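Local coordinates for protein HTH-type transcriptional regulator yiaJ (Escherichia coli, PDB 1YSQ) that represses transcription of the yiaKLMNOPQRS operon, which may serve the use of 2,3-diketo-L-gulonate, this chain being its C-terminal IclR-type effector-binding domain, at residues Phe31-Ala39 with Tyr73-Tyr81; Gln94-Thr102 with Asp122-Val130. All coordinates share one frame; numbering follows the deposited sequence.

Contact 1: residues Phe31-Ala39 with Tyr73-Tyr81; sequences FSSREDDHA and YMAFGHPDY. With PO4 (phosphate ion), chain D.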
loop_
_atom_site.group_PDB
_atom_site.type_symbol
_atom_site.label_atom_id
_atom_site.label_comp_id
_atom_site.label_asym_id
_atom_site.label_seq_id
_atom_site.Cartn_x
_atom_site.Cartn_y
_atom_site.Cartn_z
ATOM N N PHE A 31 -1.141 -6.764 -2.141
ATOM C CA PHE A 31 0.248 -6.745 -2.603
ATOM C C PHE A 31 0.262 -6.195 -4.018
ATOM O O PHE A 31 -0.377 -6.750 -4.917
ATOM C CB PHE A 31 0.822 -8.163 -2.560
ATOM C CG PHE A 31 2.283 -8.249 -2.889
ATOM C CD1 PHE A 31 3.236 -7.601 -2.103
ATOM C CD2 PHE A 31 2.719 -9.011 -3.960
ATOM C CE1 PHE A 31 4.611 -7.689 -2.409
ATOM C CE2 PHE A 31 4.099 -9.106 -4.259
ATOM C CZ PHE A 31 5.031 -8.439 -3.485
ATOM N N SER A 32 0.967 -5.084 -4.201
ATOM C CA SER A 32 0.996 -4.421 -5.493
ATOM C C SER A 32 2.405 -4.298 -6.059
ATOM O O SER A 32 3.393 -4.449 -5.324
ATOM C CB SER A 32 0.358 -3.030 -5.388
ATOM O OG SER A 32 1.266 -2.128 -4.752
ATOM N N SER A 33 2.471 -4.037 -7.370
ATOM C CA SER A 33 3.686 -3.581 -8.038
ATOM C C SER A 33 3.407 -2.167 -8.532
ATOM O O SER A 33 2.250 -1.727 -8.581
ATOM C CB SER A 33 4.049 -4.495 -9.219
ATOM O OG SER A 33 2.994 -4.485 -10.184
ATOM N N ARG A 34 4.464 -1.433 -8.853
ATOM C CA ARG A 34 4.306 -0.142 -9.494
ATOM C C ARG A 34 4.347 -0.275 -11.008
ATOM O O ARG A 34 5.214 -0.943 -11.553
ATOM C CB ARG A 34 5.393 0.841 -9.040
ATOM C CG ARG A 34 5.012 2.288 -9.347
ATOM C CD ARG A 34 6.176 3.244 -9.417
ATOM N NE ARG A 34 5.685 4.570 -9.778
ATOM C CZ ARG A 34 6.227 5.715 -9.381
ATOM N NH1 ARG A 34 7.299 5.722 -8.591
ATOM N NH2 ARG A 34 5.683 6.861 -9.766
ATOM N N GLU A 35 3.398 0.361 -11.686
ATOM C CA GLU A 35 3.481 0.502 -13.134
ATOM C C GLU A 35 3.350 1.976 -13.472
ATOM O O GLU A 35 2.267 2.445 -13.828
ATOM C CB GLU A 35 2.397 -0.331 -13.823
ATOM C CG GLU A 35 2.398 -0.275 -15.336
ATOM C CD GLU A 35 1.423 -1.277 -15.924
ATOM O OE1 GLU A 35 0.195 -1.002 -15.948
ATOM O OE2 GLU A 35 1.889 -2.352 -16.336
ATOM N N ASP A 36 4.453 2.713 -13.315
ATOM C CA ASP A 36 4.460 4.163 -13.581
ATOM C C ASP A 36 3.430 4.956 -12.728
ATOM O O ASP A 36 3.640 5.137 -11.531
ATOM C CB ASP A 36 4.265 4.402 -15.086
ATOM C CG ASP A 36 4.513 5.837 -15.508
ATOM O OD1 ASP A 36 4.908 6.689 -14.667
ATOM O OD2 ASP A 36 4.310 6.201 -16.688
ATOM N N ASP A 37 2.333 5.413 -13.338
ATOM C CA ASP A 37 1.361 6.297 -12.678
ATOM C C ASP A 37 0.186 5.598 -11.975
ATOM O O ASP A 37 -0.805 6.242 -11.629
ATOM C CB ASP A 37 0.853 7.362 -13.669
ATOM C CG ASP A 37 -0.084 6.791 -14.724
ATOM O OD1 ASP A 37 0.011 5.582 -15.028
ATOM O OD2 ASP A 37 -0.950 7.485 -15.297
ATOM N N HIS A 38 0.317 4.290 -11.746
ATOM C CA HIS A 38 -0.651 3.519 -10.971
ATOM C C HIS A 38 0.051 2.375 -10.229
ATOM O O HIS A 38 1.141 1.945 -10.621
ATOM C CB HIS A 38 -1.800 2.986 -11.861
ATOM C CG HIS A 38 -1.328 2.333 -13.118
ATOM N ND1 HIS A 38 -0.799 3.048 -14.177
ATOM C CD2 HIS A 38 -1.249 1.027 -13.470
ATOM C CE1 HIS A 38 -0.425 2.212 -15.127
ATOM N NE2 HIS A 38 -0.698 0.983 -14.730
ATOM N N ALA A 39 -0.574 1.904 -9.156
ATOM C CA ALA A 39 -0.203 0.638 -8.533
ATOM C C ALA A 39 -1.053 -0.450 -9.208
ATOM O O ALA A 39 -2.196 -0.188 -9.594
ATOM C CB ALA A 39 -0.475 0.681 -6.999
ATOM N N TYR A 73 5.081 4.618 -3.391
ATOM C CA TYR A 73 5.854 4.691 -4.636
ATOM C C TYR A 73 6.285 6.120 -4.929
ATOM O O TYR A 73 7.440 6.356 -5.244
ATOM C CB TYR A 73 5.050 4.129 -5.812
ATOM C CG TYR A 73 4.740 2.646 -5.681
ATOM C CD1 TYR A 73 5.722 1.743 -5.273
ATOM C CD2 TYR A 73 3.466 2.149 -5.990
ATOM C CE1 TYR A 73 5.451 0.364 -5.164
ATOM C CE2 TYR A 73 3.177 0.768 -5.873
ATOM C CZ TYR A 73 4.174 -0.111 -5.467
ATOM O OH TYR A 73 3.902 -1.461 -5.371
ATOM N N MET A 74 5.366 7.081 -4.811
ATOM C CA MET A 74 5.756 8.489 -5.038
ATOM C C MET A 74 6.753 9.006 -3.984
ATOM O O MET A 74 7.679 9.761 -4.319
ATOM C CB MET A 74 4.539 9.411 -5.118
ATOM C CG MET A 74 3.737 9.256 -6.445
ATOM S SD MET A 74 2.529 10.585 -6.849
ATOM C CE MET A 74 1.585 10.505 -5.503
ATOM N N ALA A 75 6.570 8.599 -2.726
ATOM C CA ALA A 75 7.427 9.072 -1.633
ATOM C C ALA A 75 8.879 8.664 -1.828
ATOM O O ALA A 75 9.789 9.385 -1.418
ATOM C CB ALA A 75 6.908 8.573 -0.281
ATOM N N PHE A 76 9.097 7.503 -2.441
ATOM C CA PHE A 76 10.458 7.036 -2.727
ATOM C C PHE A 76 10.961 7.342 -4.145
ATOM O O PHE A 76 12.101 6.994 -4.503
ATOM C CB PHE A 76 10.563 5.554 -2.389
ATOM C CG PHE A 76 10.654 5.304 -0.913
ATOM C CD1 PHE A 76 11.892 5.078 -0.310
ATOM C CD2 PHE A 76 9.497 5.318 -0.120
ATOM C CE1 PHE A 76 11.985 4.856 1.081
ATOM C CE2 PHE A 76 9.565 5.104 1.249
ATOM C CZ PHE A 76 10.820 4.883 1.858
ATOM N N GLY A 77 10.114 8.018 -4.926
ATOM C CA GLY A 77 10.481 8.511 -6.243
ATOM C C GLY A 77 11.079 9.917 -6.208
ATOM O O GLY A 77 11.384 10.463 -5.137
ATOM N N HIS A 78 11.260 10.498 -7.393
ATOM C CA HIS A 78 11.775 11.863 -7.529
ATOM C C HIS A 78 10.662 12.900 -7.330
ATOM O O HIS A 78 9.532 12.666 -7.775
ATOM C CB HIS A 78 12.416 12.031 -8.905
ATOM C CG HIS A 78 13.371 13.175 -8.979
ATOM N ND1 HIS A 78 12.960 14.469 -9.214
ATOM C CD2 HIS A 78 14.716 13.227 -8.812
ATOM C CE1 HIS A 78 14.016 15.272 -9.207
ATOM N NE2 HIS A 78 15.093 14.542 -8.975
ATOM N N PRO A 79 10.942 14.042 -6.681
ATOM C CA PRO A 79 9.896 15.065 -6.506
ATOM C C PRO A 79 9.385 15.656 -7.811
ATOM O O PRO A 79 8.229 16.103 -7.842
ATOM C CB PRO A 79 10.548 16.140 -5.626
ATOM C CG PRO A 79 12.017 15.817 -5.592
ATOM C CD PRO A 79 12.218 14.422 -6.043
ATOM N N ASP A 80 10.203 15.658 -8.869
ATOM C CA ASP A 80 9.739 16.150 -10.169
ATOM C C ASP A 80 8.589 15.282 -10.684
ATOM O O ASP A 80 7.722 15.763 -11.408
ATOM C CB ASP A 80 10.864 16.156 -11.210
ATOM C CG ASP A 80 11.909 17.243 -10.954
ATOM O OD1 ASP A 80 11.722 18.090 -10.052
ATOM O OD2 ASP A 80 12.968 17.306 -11.613
ATOM N N TYR A 81 8.581 14.005 -10.300
ATOM C CA TYR A 81 7.497 13.120 -10.720
ATOM C C TYR A 81 6.145 13.650 -10.234
ATOM O O TYR A 81 5.162 13.674 -10.993
ATOM C CB TYR A 81 7.718 11.672 -10.241
ATOM C CG TYR A 81 6.694 10.703 -10.810
ATOM C CD1 TYR A 81 7.029 9.852 -11.872
ATOM C CD2 TYR A 81 5.381 10.667 -10.314
ATOM C CE1 TYR A 81 6.081 8.976 -12.417
ATOM C CE2 TYR A 81 4.420 9.809 -10.858
ATOM C CZ TYR A 81 4.784 8.961 -11.906
ATOM O OH TYR A 81 3.861 8.096 -12.453
HETATM P P PO4 D . 9.712 3.683 -6.769
HETATM O O1 PO4 D . 8.576 2.685 -6.680
HETATM O O2 PO4 D . 9.574 4.723 -5.671
HETATM O O3 PO4 D . 11.040 2.960 -6.663
HETATM O O4 PO4 D . 9.571 4.376 -8.108
#
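The backbones of R34 and Y73 come within 7.0 Å at their CA atoms, where the end of a beta hairpin, turned by a type II' turn from E35 to H38, faces the end of one helix and the start of the next. R34 carries most of the contact. Its CG stands anti to the backbone N (chi1 -162°). CB and CG lie over the Y73 ring, and the extended chain carries the guanidinium past Y73 CB. R34 CB sits over the middle of that ring, 3.6 Å from its centroid, a CH-pi contact. A39 CB meets the same ring at its edge. At the far end of the ring, Y73 OH and S32 OG share a hydrogen bond of 2.8 Å.

The R34 guanidinium reaches on to Y81. It stands over one face of the Y81 ring, with R34 CZ 4.6 Å from the centroid, a cation-pi contact. The two planes are steeply inclined, 68° apart, and NH2 is the atom that touches. R34 NE bonds to D36 O at 2.8 Å, in the guanidinium plane and on a carbonyl lone pair, which helps fix the rotation of the group. Y81 OH donates to D36 OD1 at 2.8 Å, from above the carboxylate plane. The turn and the second helix are thus joined directly.

A phosphate ion, probably from the crystallisation liquor, lies beside the guanidinium. R34 NH1 gives its O4 a weak hydrogen bond of 2.7 Å, and V144 N also bonds the ion. D37 OD2 is hydrogen-bonded to H89. Strand 146-153 touches S32 and Y73 through A147, and helix 104-117 lies against A75, F76 and P79. The hairpin of the antiparallel sheet thus packs on helices within the IclR C-terminal domain, a member of the GAF clan.

Contact 2: residues Gln94-Thr102 with Asp122-Val130; sequences QPLTRNTIT and DREENELGV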
loop_
_atom_site.group_PDB
_atom_site.type_symbol
_atom_site.label_atom_id
_atom_site.label_comp_id
_atom_site.label_asym_id
_atom_site.label_seq_id
_atom_site.Cartn_x
_atom_site.Cartn_y
_atom_site.Cartn_z
ATOM N N GLN A 94 -9.293 13.684 -8.000
ATOM C CA GLN A 94 -10.632 14.116 -7.610
ATOM C C GLN A 94 -10.876 13.849 -6.129
ATOM O O GLN A 94 -10.344 12.874 -5.580
ATOM C CB GLN A 94 -11.691 13.398 -8.464
ATOM C CG GLN A 94 -11.676 13.777 -9.962
ATOM C CD GLN A 94 -12.088 15.223 -10.224
ATOM O OE1 GLN A 94 -12.944 15.762 -9.530
ATOM N NE2 GLN A 94 -11.476 15.848 -11.226
ATOM N N PRO A 95 -11.676 14.698 -5.488
ATOM C CA PRO A 95 -11.967 14.552 -4.057
ATOM C C PRO A 95 -12.950 13.427 -3.788
ATOM O O PRO A 95 -14.157 13.677 -3.653
ATOM C CB PRO A 95 -12.577 15.907 -3.682
ATOM C CG PRO A 95 -13.226 16.394 -4.961
ATOM C CD PRO A 95 -12.362 15.868 -6.075
ATOM N N LEU A 96 -12.436 12.208 -3.681
ATOM C CA LEU A 96 -13.268 11.033 -3.436
ATOM C C LEU A 96 -13.985 11.119 -2.092
ATOM O O LEU A 96 -15.165 10.750 -1.976
ATOM C CB LEU A 96 -12.427 9.748 -3.531
ATOM C CG LEU A 96 -11.598 9.551 -4.810
ATOM C CD1 LEU A 96 -10.841 8.235 -4.735
ATOM C CD2 LEU A 96 -12.452 9.610 -6.074
ATOM N N THR A 97 -13.265 11.586 -1.076
ATOM C CA THR A 97 -13.867 11.960 0.209
ATOM C C THR A 97 -13.318 13.303 0.609
ATOM O O THR A 97 -12.434 13.850 -0.070
ATOM C CB THR A 97 -13.536 10.936 1.338
ATOM O OG1 THR A 97 -12.137 11.007 1.661
ATOM C CG2 THR A 97 -13.761 9.518 0.884
ATOM N N ARG A 98 -13.811 13.814 1.739
ATOM C CA ARG A 98 -13.298 15.055 2.307
ATOM C C ARG A 98 -11.813 14.957 2.719
ATOM O O ARG A 98 -11.171 15.970 2.991
ATOM C CB ARG A 98 -14.153 15.454 3.516
ATOM C CG ARG A 98 -14.105 14.448 4.660
ATOM C CD ARG A 98 -14.890 14.863 5.898
ATOM N NE ARG A 98 -14.839 13.838 6.944
ATOM C CZ ARG A 98 -15.891 13.118 7.356
ATOM N NH1 ARG A 98 -17.096 13.301 6.819
ATOM N NH2 ARG A 98 -15.742 12.205 8.315
ATOM N N ASN A 99 -11.285 13.732 2.769
ATOM C CA ASN A 99 -9.914 13.474 3.212
ATOM C C ASN A 99 -8.912 13.236 2.089
ATOM O O ASN A 99 -7.709 13.244 2.339
ATOM C CB ASN A 99 -9.874 12.272 4.162
ATOM C CG ASN A 99 -10.829 12.433 5.331
ATOM O OD1 ASN A 99 -10.748 13.418 6.069
ATOM N ND2 ASN A 99 -11.744 11.476 5.498
ATOM N N THR A 100 -9.406 13.034 0.871
ATOM C CA THR A 100 -8.538 12.759 -0.277
ATOM C C THR A 100 -7.557 13.903 -0.456
ATOM O O THR A 100 -7.938 15.071 -0.322
ATOM C CB THR A 100 -9.371 12.596 -1.552
ATOM O OG1 THR A 100 -10.430 11.663 -1.308
ATOM C CG2 THR A 100 -8.524 11.953 -2.670
ATOM N N ILE A 101 -6.301 13.566 -0.764
ATOM C CA ILE A 101 -5.277 14.572 -0.930
ATOM C C ILE A 101 -5.282 15.008 -2.390
ATOM O O ILE A 101 -4.829 14.264 -3.271
ATOM C CB ILE A 101 -3.886 14.040 -0.491
ATOM C CG1 ILE A 101 -3.926 13.539 0.966
ATOM C CG2 ILE A 101 -2.829 15.133 -0.648
ATOM C CD1 ILE A 101 -2.719 12.689 1.363
ATOM N N THR A 102 -5.813 16.207 -2.639
ATOM C CA THR A 102 -5.964 16.733 -4.002
ATOM C C THR A 102 -5.061 17.927 -4.332
ATOM O O THR A 102 -4.956 18.310 -5.504
ATOM C CB THR A 102 -7.436 17.113 -4.307
ATOM O OG1 THR A 102 -7.899 18.076 -3.350
ATOM C CG2 THR A 102 -8.361 15.915 -4.111
ATOM N N ASP A 122 -3.903 5.032 4.290
ATOM C CA ASP A 122 -5.059 5.606 3.650
ATOM C C ASP A 122 -5.987 5.955 4.805
ATOM O O ASP A 122 -6.543 5.067 5.450
ATOM C CB ASP A 122 -5.701 4.606 2.686
ATOM C CG ASP A 122 -7.106 5.024 2.260
ATOM O OD1 ASP A 122 -7.505 6.193 2.526
ATOM O OD2 ASP A 122 -7.882 4.233 1.677
ATOM N N ARG A 123 -6.111 7.250 5.082
ATOM C CA ARG A 123 -6.922 7.742 6.193
ATOM C C ARG A 123 -8.275 8.158 5.642
ATOM O O ARG A 123 -8.575 9.363 5.511
ATOM C CB ARG A 123 -6.227 8.921 6.903
ATOM C CG ARG A 123 -4.931 8.534 7.602
ATOM C CD ARG A 123 -4.149 9.711 8.239
ATOM N NE ARG A 123 -2.837 9.249 8.695
ATOM C CZ ARG A 123 -1.729 9.240 7.944
ATOM N NH1 ARG A 123 -1.750 9.698 6.699
ATOM N NH2 ARG A 123 -0.589 8.773 8.441
ATOM N N GLU A 124 -9.086 7.151 5.307
ATOM C CA GLU A 124 -10.414 7.376 4.700
ATOM C C GLU A 124 -10.377 8.328 3.490
ATOM O O GLU A 124 -11.236 9.222 3.343
ATOM C CB GLU A 124 -11.397 7.889 5.760
ATOM C CG GLU A 124 -11.503 7.003 6.994
ATOM C CD GLU A 124 -12.458 7.599 8.015
ATOM O OE1 GLU A 124 -11.990 8.335 8.900
ATOM O OE2 GLU A 124 -13.674 7.356 7.903
ATOM N N GLU A 125 -9.374 8.135 2.634
ATOM C CA GLU A 125 -9.197 8.947 1.429
ATOM C C GLU A 125 -9.920 8.371 0.208
ATOM O O GLU A 125 -10.055 9.050 -0.808
ATOM C CB GLU A 125 -7.704 9.120 1.112
ATOM C CG GLU A 125 -6.951 9.884 2.193
ATOM C CD GLU A 125 -5.467 9.544 2.225
ATOM O OE1 GLU A 125 -4.836 9.515 1.143
ATOM O OE2 GLU A 125 -4.956 9.278 3.332
ATOM N N ASN A 126 -10.374 7.122 0.303
ATOM C CA ASN A 126 -11.160 6.506 -0.767
ATOM C C ASN A 126 -12.627 6.376 -0.406
ATOM O O ASN A 126 -13.498 6.674 -1.216
ATOM C CB ASN A 126 -10.616 5.128 -1.108
ATOM C CG ASN A 126 -9.331 5.207 -1.863
ATOM O OD1 ASN A 126 -9.323 5.337 -3.096
ATOM N ND2 ASN A 126 -8.223 5.146 -1.135
ATOM N N GLU A 127 -12.879 5.925 0.818
ATOM C CA GLU A 127 -14.229 5.761 1.328
ATOM C C GLU A 127 -14.217 5.929 2.840
ATOM O O GLU A 127 -13.339 5.392 3.535
ATOM C CB GLU A 127 -14.784 4.384 0.951
ATOM C CG GLU A 127 -16.168 4.108 1.506
ATOM C CD GLU A 127 -16.658 2.706 1.216
ATOM O OE1 GLU A 127 -16.134 2.045 0.289
ATOM O OE2 GLU A 127 -17.589 2.278 1.920
ATOM N N LEU A 128 -15.191 6.680 3.355
ATOM C CA LEU A 128 -15.299 6.840 4.795
ATOM C C LEU A 128 -15.494 5.474 5.406
ATOM O O LEU A 128 -16.148 4.609 4.806
ATOM C CB LEU A 128 -16.451 7.778 5.186
ATOM C CG LEU A 128 -16.329 9.234 4.723
ATOM C CD1 LEU A 128 -17.522 10.037 5.252
ATOM C CD2 LEU A 128 -15.010 9.887 5.153
ATOM N N GLY A 129 -14.891 5.274 6.577
ATOM C CA GLY A 129 -14.962 3.992 7.260
ATOM C C GLY A 129 -13.962 2.931 6.822
ATOM O O GLY A 129 -13.912 1.863 7.415
ATOM N N VAL A 130 -13.176 3.217 5.785
ATOM C CA VAL A 130 -12.167 2.289 5.292
ATOM C C VAL A 130 -10.802 2.966 5.425
ATOM O O VAL A 130 -10.615 4.094 4.941
ATOM C CB VAL A 130 -12.409 1.906 3.805
ATOM C CG1 VAL A 130 -11.302 0.967 3.274
ATOM C CG2 VAL A 130 -13.815 1.295 3.615
HETATM O O HOH W 1 -5.524 10.769 -1.118
#
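T97 and N99 meet the backbone carbonyl of E124 together. T97 CB lies 3.5 Å from E124 O. T97 OG1, placed between the backbone N and the carbonyl carbon (chi1 69°), donates to E124 O at 2.6 Å, in the carbonyl plane and on a lone pair. The same OG1 accepts from N99 N, which makes an ST turn. T97 CG2 also lies close to E124 O and rests 3.5 Å from N126 O. A valine in place of T97 would probably leave E124 O with N99 ND2 as its remaining donor across the contact, and N99 N without the acceptor that closes the ST turn.

N99 ND2 gives the second bond to E124 O, 3.2 Å long. It comes from above the carbonyl plane, 46° out of it. T100 OG1 donates to the next carbonyl, E125 O, at 2.7 Å, and accepts from T97 N. R98 reaches across L128, whose CD2 lies over the centre of one guanidinium face. The L96 side chain lies alongside that of N126 and points the same way, CD1 next to OD1.

E125 OE1 is linked to I101 N through a water and forms a salt bridge with K71. E125 OE2 accepts from R123 N. N126 ND2 bonds D122 OD2 and, outside the two segments, C66 O.

The three hydrogen bonds between the segments run from side-chain donors to main-chain carbonyls. The loop 94-102 and the bend that follows strand 120-123 are held by two hydroxyls and an amide, without strand pairing between them. The buried E125 carboxylate is met by a lysine, a water and a backbone N-H, which would probably favour its charged form.

Overall arrangement
From the N terminus the chain passes through helix 8-25 and strand 28-35 into the hairpin of contact 1. It then runs through strand 61-63, and contact 1 closes that loop at the end of helix 68-75 and the start of helix 79-88. Contact 2 opens later, in the loop after that helix. It closes across helix 104-117, at the end of strand 120-123. The two loops follow in series, so neither nests in nor crosses the other. Their centres are 19 Å apart and they do not touch. Contact 1 ties the hairpin of strands 28-35 and 38-45 to two helices. Contact 2 ties the loop before helix 104-117 to the bend after strand 120-123, an edge strand of the same antiparallel sheet.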